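Local coordinates for aldo-keto Reductase, OXIDOREDUCTASE (PDB 5T79), which binds NADPH and is an aldo-keto reductase that probably reduces aldehydes, among them 3-hydroxybutanal, which gives 1,3-butanediol, at residues Y107-S112 and H137-P142. Numbering follows the deposited sequence.
Sequences YGDWGS and HHRPDP. With NDP (NADPH dihydro-nicotinamide-adenine-dinucleotide phosphate), chain E.
R139 reaches across to W110 and D109 and lays its guanidinium flat over the indole. Its CG sits between the backbone N and the carbonyl carbon (chi1 57°), and a bend at chi2 (145°) carries the rest of the chain over the ring. R139 CD comes first to the benzo rim, 4.0 Å from W110 CZ3. R139 NE, next along, lies 3.6 Å from W110 CZ3 and is hydrogen-bonded to the carbonyl of G99. R139 CZ stands over the six-membered ring of W110, 3.7 Å from its centroid, a cation-pi contact in which the guanidinium is stacked with its plane 12° from that of the ring. Of the two terminal nitrogens, NH1 rests against W110 CH2, whereas R139 NH2 makes a salt bridge to D109 OD1 at 3.0 Å; the oxygen lies almost in the guanidinium plane and uses its syn lone pair. D109 OD1 also accepts a hydrogen bond from the backbone N of W110, which comes from the anti side and tilted out of the carboxylate plane, and a water links D109 OD2 to R139 NH2. Both segments are loops that follow strands of the TIM barrel, 93-98 and 132-137, and lead into helices 113-127 and 146-158; segment 137-142 carries H138, whose NE2 approaches the nicotinamide carboxamide in the NADPH pocket. Further along, D141 OD2 accepts from G111 N at 2.8 Å, from above the carboxylate plane, and is also bonded to T144 OG1. D141 OD2 touches W110 CB at 3.3 Å. Buried H137 has W110 O at its ring edge, near the ring plane; H137 NE2 packs against G111 CA at 3.6 Å, and ND1 is hydrogen-bonded to Y170 OH.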
loop_
_atom_site.group_PDB
_atom_site.type_symbol
_atom_site.label_atom_id
_atom_site.label_comp_id
_atom_site.label_asym_id
_atom_site.label_seq_id
_atom_site.Cartn_x
_atom_site.Cartn_y
_atom_site.Cartn_z
ATOM N N TYR A 107 -7.127 24.672 -3.268
ATOM C CA TYR A 107 -5.992 24.279 -2.399
ATOM C C TYR A 107 -6.235 22.937 -1.692
ATOM O O TYR A 107 -5.426 22.559 -0.844
ATOM C CB TYR A 107 -5.690 25.393 -1.330
ATOM C CG TYR A 107 -5.839 26.773 -1.917
ATOM C CD1 TYR A 107 -5.105 27.157 -3.045
ATOM C CD2 TYR A 107 -6.807 27.653 -1.440
ATOM C CE1 TYR A 107 -5.341 28.376 -3.681
ATOM C CE2 TYR A 107 -7.022 28.891 -2.046
ATOM C CZ TYR A 107 -6.303 29.237 -3.182
ATOM O OH TYR A 107 -6.540 30.444 -3.798
ATOM N N GLY A 108 -7.323 22.232 -2.045
ATOM C CA GLY A 108 -7.678 20.973 -1.388
ATOM C C GLY A 108 -7.480 19.720 -2.210
ATOM O O GLY A 108 -8.079 18.683 -1.919
ATOM N N ASP A 109 -6.663 19.828 -3.247
ATOM C CA ASP A 109 -6.398 18.755 -4.188
ATOM C C ASP A 109 -5.072 19.040 -4.868
ATOM O O ASP A 109 -4.523 20.111 -4.726
ATOM C CB ASP A 109 -7.503 18.758 -5.252
ATOM C CG ASP A 109 -7.586 17.462 -6.072
ATOM O OD1 ASP A 109 -6.726 16.586 -5.980
ATOM O OD2 ASP A 109 -8.556 17.361 -6.828
ATOM N N TRP A 110 -4.571 18.061 -5.604
ATOM C CA TRP A 110 -3.352 18.215 -6.385
ATOM C C TRP A 110 -1.996 18.278 -5.660
ATOM O O TRP A 110 -1.808 17.622 -4.660
ATOM C CB TRP A 110 -3.542 19.339 -7.424
ATOM C CG TRP A 110 -4.703 19.052 -8.341
ATOM C CD1 TRP A 110 -5.887 19.716 -8.402
ATOM C CD2 TRP A 110 -4.791 17.996 -9.303
ATOM N NE1 TRP A 110 -6.700 19.152 -9.347
ATOM C CE2 TRP A 110 -6.050 18.094 -9.917
ATOM C CE3 TRP A 110 -3.920 16.992 -9.713
ATOM C CZ2 TRP A 110 -6.456 17.222 -10.914
ATOM C CZ3 TRP A 110 -4.328 16.129 -10.697
ATOM C CH2 TRP A 110 -5.581 16.250 -11.287
ATOM N N GLY A 111 -1.054 19.021 -6.226
ATOM C CA GLY A 111 0.290 19.088 -5.697
ATOM C C GLY A 111 0.971 20.323 -5.157
ATOM O O GLY A 111 2.185 20.330 -5.086
ATOM N N SER A 112 0.228 21.358 -4.792
ATOM C CA SER A 112 0.885 22.565 -4.306
ATOM C C SER A 112 1.542 22.340 -2.941
ATOM O O SER A 112 1.132 21.464 -2.171
ATOM C CB SER A 112 -0.095 23.729 -4.195
ATOM O OG SER A 112 -1.111 23.482 -3.224
ATOM N N HIS A 137 3.257 11.888 -2.067
ATOM C CA HIS A 137 2.478 12.663 -3.033
ATOM C C HIS A 137 1.617 11.578 -3.682
ATOM O O HIS A 137 2.169 10.625 -4.251
ATOM C CB HIS A 137 3.330 13.437 -4.046
ATOM C CG HIS A 137 2.480 14.310 -4.925
ATOM N ND1 HIS A 137 2.824 14.554 -6.244
ATOM C CD2 HIS A 137 1.300 14.929 -4.658
ATOM C CE1 HIS A 137 1.890 15.368 -6.717
ATOM N NE2 HIS A 137 0.928 15.590 -5.811
ATOM N N HIS A 138 0.276 11.653 -3.515
ATOM C CA HIS A 138 -0.668 10.584 -3.868
ATOM C C HIS A 138 -0.805 10.297 -5.381
ATOM O O HIS A 138 -1.142 9.164 -5.763
ATOM C CB HIS A 138 -2.047 10.919 -3.267
ATOM C CG HIS A 138 -2.929 9.752 -2.932
ATOM N ND1 HIS A 138 -3.973 9.887 -2.035
ATOM C CD2 HIS A 138 -2.918 8.480 -3.399
ATOM C CE1 HIS A 138 -4.590 8.711 -2.020
ATOM N NE2 HIS A 138 -3.969 7.824 -2.798
ATOM N N ARG A 139 -0.576 11.303 -6.237
ATOM C CA ARG A 139 -0.673 11.116 -7.694
ATOM C C ARG A 139 -0.015 12.297 -8.378
ATOM O O ARG A 139 0.060 13.365 -7.759
ATOM C CB ARG A 139 -2.148 10.987 -8.166
ATOM C CG ARG A 139 -3.013 12.203 -7.777
ATOM C CD ARG A 139 -4.065 12.552 -8.816
ATOM N NE ARG A 139 -5.025 13.532 -8.293
ATOM C CZ ARG A 139 -6.183 13.834 -8.874
ATOM N NH1 ARG A 139 -6.538 13.248 -10.010
ATOM N NH2 ARG A 139 -6.987 14.741 -8.334
ATOM N N PRO A 140 0.453 12.154 -9.634
ATOM C CA PRO A 140 1.057 13.304 -10.325
ATOM C C PRO A 140 0.136 14.512 -10.428
ATOM O O PRO A 140 -1.091 14.356 -10.543
ATOM C CB PRO A 140 1.314 12.763 -11.738
ATOM C CG PRO A 140 1.461 11.278 -11.556
ATOM C CD PRO A 140 0.440 10.955 -10.503
ATOM N N ASP A 141 0.747 15.715 -10.441
ATOM C CA ASP A 141 0.060 16.982 -10.698
ATOM C C ASP A 141 0.771 17.621 -11.904
ATOM O O ASP A 141 1.758 18.337 -11.721
ATOM C CB ASP A 141 0.049 17.894 -9.461
ATOM C CG ASP A 141 -0.606 19.256 -9.686
ATOM O OD1 ASP A 141 -1.245 19.452 -10.748
ATOM O OD2 ASP A 141 -0.580 20.071 -8.768
ATOM N N PRO A 142 0.300 17.369 -13.143
ATOM C CA PRO A 142 1.029 17.887 -14.320
ATOM C C PRO A 142 1.111 19.415 -14.462
ATOM O O PRO A 142 2.008 19.896 -15.155
ATOM C CB PRO A 142 0.253 17.315 -15.517
ATOM C CG PRO A 142 -1.079 16.894 -14.976
ATOM C CD PRO A 142 -0.833 16.507 -13.541
HETATM P PA NDP E . -7.053 -5.664 -2.477
HETATM O O1A NDP E . -6.141 -6.492 -1.622
HETATM O O2A NDP E . -6.936 -5.517 -3.927
HETATM O O5B NDP E . -8.595 -6.067 -2.250
HETATM C C5B NDP E . -9.069 -5.868 -0.903
HETATM C C4B NDP E . -10.516 -6.255 -0.774
HETATM O O4B NDP E . -10.729 -7.541 -1.399
HETATM C C3B NDP E . -10.983 -6.393 0.674
HETATM O O3B NDP E . -11.558 -5.170 1.129
HETATM C C2B NDP E . -11.978 -7.544 0.618
HETATM O O2B NDP E . -13.304 -7.075 0.287
HETATM C C1B NDP E . -11.447 -8.400 -0.535
HETATM N N9A NDP E . -10.563 -9.488 -0.131
HETATM C C8A NDP E . -9.270 -9.400 0.312
HETATM N N7A NDP E . -8.721 -10.558 0.595
HETATM C C5A NDP E . -9.728 -11.472 0.326
HETATM C C6A NDP E . -9.808 -12.871 0.484
HETATM N N6A NDP E . -8.773 -13.642 0.834
HETATM N N1A NDP E . -10.991 -13.466 0.206
HETATM C C2A NDP E . -12.000 -12.715 -0.249
HETATM N N3A NDP E . -12.034 -11.396 -0.459
HETATM C C4A NDP E . -10.866 -10.827 -0.130
HETATM O O3 NDP E . -6.757 -4.258 -1.803
HETATM P PN NDP E . -7.363 -2.849 -2.254
HETATM O O1N NDP E . -8.437 -2.704 -1.240
HETATM O O2N NDP E . -7.703 -2.781 -3.736
HETATM O O5D NDP E . -6.236 -1.687 -2.122
HETATM C C5D NDP E . -5.040 -2.031 -1.371
HETATM C C4D NDP E . -4.551 -0.850 -0.564
HETATM O O4D NDP E . -3.823 0.038 -1.431
HETATM C C3D NDP E . -5.611 0.017 0.092
HETATM O O3D NDP E . -6.051 -0.562 1.310
HETATM C C2D NDP E . -4.905 1.376 0.211
HETATM O O2D NDP E . -4.148 1.629 1.394
HETATM C C1D NDP E . -4.012 1.381 -1.033
HETATM N N1N NDP E . -4.611 2.079 -2.188
HETATM C C2N NDP E . -3.896 3.161 -2.701
HETATM C C3N NDP E . -4.325 3.880 -3.753
HETATM C C7N NDP E . -3.372 4.835 -4.421
HETATM O O7N NDP E . -3.852 5.512 -5.343
HETATM N N7N NDP E . -2.110 4.974 -4.013
HETATM C C4N NDP E . -5.727 3.684 -4.267
HETATM C C5N NDP E . -6.293 2.369 -3.851
HETATM C C6N NDP E . -5.785 1.650 -2.870
HETATM P P2B NDP E . -14.720 -7.474 0.975
HETATM O O1X NDP E . -15.464 -6.377 1.641
HETATM O O2X NDP E . -15.459 -8.061 -0.220
HETATM O O3X NDP E . -14.377 -8.632 1.906
HETATM O O HOH W 1 -9.436 16.095 -9.032
#